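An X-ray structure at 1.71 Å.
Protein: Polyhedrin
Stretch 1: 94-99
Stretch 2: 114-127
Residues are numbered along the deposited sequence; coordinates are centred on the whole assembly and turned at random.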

# COMPACT_ATOMS: atom_id res chain seq x y z
N ARG A 94 -18.23 -5.36 11.85
CA ARG A 94 -16.95 -5.86 11.36
C ARG A 94 -15.76 -4.98 11.76
O ARG A 94 -14.61 -5.37 11.59
CB ARG A 94 -16.98 -6.06 9.84
CG ARG A 94 -17.86 -7.23 9.40
CD ARG A 94 -17.80 -7.42 7.89
NE ARG A 94 -18.63 -8.54 7.45
CZ ARG A 94 -19.92 -8.44 7.13
NH1 ARG A 94 -20.53 -7.26 7.21
NH2 ARG A 94 -20.59 -9.51 6.74
N ALA A 95 -16.04 -3.79 12.28
CA ALA A 95 -14.98 -2.90 12.74
C ALA A 95 -14.20 -3.57 13.86
O ALA A 95 -14.79 -4.16 14.77
CB ALA A 95 -15.56 -1.57 13.20
N ARG A 96 -12.87 -3.49 13.81
CA ARG A 96 -12.06 -4.20 14.79
C ARG A 96 -10.64 -3.65 14.94
O ARG A 96 -10.12 -2.95 14.08
CB ARG A 96 -11.98 -5.68 14.42
CG ARG A 96 -11.18 -5.94 13.16
CD ARG A 96 -11.39 -7.36 12.65
NE ARG A 96 -12.72 -7.55 12.10
CZ ARG A 96 -13.11 -8.66 11.47
NH1 ARG A 96 -12.27 -9.67 11.32
NH2 ARG A 96 -14.35 -8.75 11.00
N VAL A 97 -10.03 -4.00 16.07
CA VAL A 97 -8.67 -3.61 16.39
C VAL A 97 -8.02 -4.77 17.13
O VAL A 97 -8.70 -5.52 17.83
CB VAL A 97 -8.64 -2.37 17.33
CG1 VAL A 97 -7.20 -1.99 17.68
CG2 VAL A 97 -9.36 -1.19 16.69
N GLU A 98 -6.72 -4.94 16.97
CA GLU A 98 -5.99 -5.84 17.85
C GLU A 98 -4.54 -5.40 17.99
O GLU A 98 -3.97 -4.80 17.08
CB GLU A 98 -6.11 -7.30 17.39
CG GLU A 98 -5.21 -7.69 16.23
CD GLU A 98 -5.40 -9.15 15.84
OE1 GLU A 98 -6.29 -9.81 16.40
OE2 GLU A 98 -4.64 -9.64 14.97
N ALA A 99 -3.97 -5.67 19.16
CA ALA A 99 -2.56 -5.42 19.41
C ALA A 99 -1.79 -6.71 19.18
O ALA A 99 -1.94 -7.67 19.93
CB ALA A 99 -2.35 -4.92 20.82
N ARG A 114 -3.41 -16.21 12.79
CA ARG A 114 -4.46 -16.02 11.80
C ARG A 114 -4.63 -14.54 11.46
O ARG A 114 -4.04 -13.68 12.10
CB ARG A 114 -5.79 -16.60 12.29
CG ARG A 114 -6.02 -18.07 11.94
CD ARG A 114 -5.40 -19.01 12.97
NE ARG A 114 -5.71 -20.41 12.65
CZ ARG A 114 -4.92 -21.21 11.94
NH1 ARG A 114 -3.76 -20.76 11.48
NH2 ARG A 114 -5.28 -22.46 11.70
N ALA A 115 -5.46 -14.25 10.46
CA ALA A 115 -5.70 -12.88 10.04
C ALA A 115 -6.16 -12.03 11.23
O ALA A 115 -5.76 -10.88 11.37
CB ALA A 115 -6.72 -12.83 8.91
N TRP A 116 -7.01 -12.61 12.07
CA TRP A 116 -7.44 -11.97 13.30
C TRP A 116 -7.48 -12.98 14.45
O TRP A 116 -7.73 -14.16 14.23
CB TRP A 116 -8.80 -11.29 13.12
CG TRP A 116 -8.77 -10.23 12.06
CD1 TRP A 116 -9.13 -10.36 10.75
CD2 TRP A 116 -8.33 -8.87 12.22
NE1 TRP A 116 -8.95 -9.17 10.09
CE2 TRP A 116 -8.46 -8.24 10.97
CE3 TRP A 116 -7.85 -8.13 13.30
CZ2 TRP A 116 -8.12 -6.91 10.76
CZ3 TRP A 116 -7.51 -6.80 13.10
CH2 TRP A 116 -7.65 -6.20 11.84
N GLY A 117 -7.22 -12.50 15.67
CA GLY A 117 -7.14 -13.38 16.82
C GLY A 117 -8.49 -13.74 17.40
O GLY A 117 -9.49 -13.11 17.10
N PRO A 118 -8.52 -14.78 18.26
CA PRO A 118 -9.77 -15.24 18.87
C PRO A 118 -10.39 -14.21 19.82
O PRO A 118 -11.58 -14.31 20.13
CB PRO A 118 -9.35 -16.49 19.64
CG PRO A 118 -7.87 -16.33 19.86
CD PRO A 118 -7.37 -15.61 18.65
N HIS A 119 -9.61 -13.24 20.27
CA HIS A 119 -10.13 -12.21 21.18
C HIS A 119 -9.96 -10.81 20.59
O HIS A 119 -9.71 -9.85 21.32
CB HIS A 119 -9.44 -12.29 22.55
CG HIS A 119 -9.40 -13.67 23.12
ND1 HIS A 119 -10.46 -14.23 23.81
CD2 HIS A 119 -8.43 -14.61 23.12
CE1 HIS A 119 -10.14 -15.45 24.19
NE2 HIS A 119 -8.91 -15.71 23.79
N VAL A 120 -10.10 -10.70 19.28
CA VAL A 120 -10.00 -9.42 18.60
C VAL A 120 -10.94 -8.39 19.23
O VAL A 120 -12.03 -8.74 19.69
CB VAL A 120 -10.31 -9.55 17.08
CG1 VAL A 120 -11.70 -10.13 16.87
CG2 VAL A 120 -10.17 -8.20 16.38
N ILE A 121 -10.50 -7.14 19.27
CA ILE A 121 -11.28 -6.06 19.87
C ILE A 121 -12.40 -5.62 18.93
O ILE A 121 -12.14 -5.12 17.83
CB ILE A 121 -10.40 -4.85 20.23
CG1 ILE A 121 -9.27 -5.30 21.16
CG2 ILE A 121 -11.22 -3.75 20.88
CD1 ILE A 121 -8.28 -4.21 21.49
N CYS A 122 -13.64 -5.79 19.37
CA CYS A 122 -14.81 -5.50 18.55
C CYS A 122 -16.09 -5.46 19.40
O CYS A 122 -16.03 -5.46 20.63
CB CYS A 122 -14.95 -6.54 17.44
SG CYS A 122 -15.14 -8.26 18.00
N GLY A 123 -17.24 -5.43 18.73
CA GLY A 123 -18.51 -5.40 19.44
C GLY A 123 -18.62 -4.19 20.35
O GLY A 123 -18.21 -3.09 19.99
N ASN A 124 -19.17 -4.40 21.55
CA ASN A 124 -19.40 -3.31 22.49
C ASN A 124 -18.13 -2.81 23.19
O ASN A 124 -18.20 -1.96 24.08
CB ASN A 124 -20.47 -3.70 23.52
CG ASN A 124 -21.87 -3.65 22.93
OD1 ASN A 124 -22.05 -3.43 21.74
ND2 ASN A 124 -22.88 -3.85 23.78
N GLN A 125 -16.98 -3.33 22.79
CA GLN A 125 -15.71 -2.80 23.27
C GLN A 125 -15.48 -1.43 22.66
O GLN A 125 -14.78 -0.59 23.23
CB GLN A 125 -14.55 -3.74 22.92
CG GLN A 125 -14.56 -5.05 23.69
CD GLN A 125 -13.34 -5.90 23.41
OE1 GLN A 125 -13.34 -6.74 22.51
NE2 GLN A 125 -12.28 -5.68 24.18
N LEU A 126 -16.09 -1.19 21.50
CA LEU A 126 -16.06 0.11 20.86
C LEU A 126 -17.15 1.01 21.46
O LEU A 126 -18.33 0.71 21.37
CB LEU A 126 -16.27 -0.03 19.36
CG LEU A 126 -15.44 -1.10 18.64
CD1 LEU A 126 -15.73 -1.10 17.15
CD2 LEU A 126 -13.95 -0.91 18.90
N ARG A 127 -16.73 2.11 22.08
CA ARG A 127 -17.66 2.99 22.79
C ARG A 127 -18.37 3.95 21.84
O ARG A 127 -17.74 4.54 20.97
CB ARG A 127 -16.92 3.79 23.87
CG ARG A 127 -16.11 2.95 24.84
CD ARG A 127 -15.36 3.83 25.83
NE ARG A 127 -16.24 4.74 26.56
CZ ARG A 127 -15.84 5.65 27.43
NH1 ARG A 127 -14.55 5.79 27.70
NH2 ARG A 127 -16.72 6.44 28.03
O HOH W 1 -17.16 -4.79 15.77

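Three residues cover the most surface in this contact: Arg96, Glu98 and Trp116. They gather beside a single antiparallel bridge between Val97 and Ile121. There each residue offers both its N and its O to the other. Val97 N donates to Ile121 O at 3.0 Å, and Ile121 N donates to Val97 O at 2.8 Å. The side chains of this pair also meet, with Val97 CB 4.2 Å from Ile121 CB.

Arg96 lies across the indole of Trp116. Arg96 CD sits 3.5 Å from the centroid of the Trp116 six-membered ring, 13° off the ring normal, a CH-pi contact. Arg96 CZ stands 4.5 Å from the centroid of the Trp116 five-membered ring, 12° off the normal, a cation-pi contact. Methylene and charged group thus share one aromatic face. The guanidinium does not lie flat on the ring: Trp116 CD1, 3.3 Å from Arg96 NH1, is at its edge. A hydrogen bond within the stretch, from Arg96 NE to Arg94 O at 2.9 Å, helps hold the arginine end. Nearer the backbone, Arg96 CB packs 3.7 Å from Val120 CG2, and Arg96 CA makes a CA-H...O contact of 3.2 Å with Ile121 O.

Glu98 starts sideways to the other stretch, but its end comes nearer. Glu98 OE1 accepts a hydrogen bond from Gly117 N at 2.9 Å, with an angle of 160°. Glu98 CD lies 3.7 Å from Trp116 CE3, oblique to the ring. OE2 is hydrogen-bonded elsewhere in the structure. The carboxylate therefore ties the strand to the backbone just after Trp116.

Beyond the bridge, Ala95 CB packs against Leu126 CD1 at 4.0 Å. A water joins the backbones here: the oxygen of water 1 lies 2.6 Å from Ala95 O and accepts a hydrogen bond from Gly123 N at 3.0 Å.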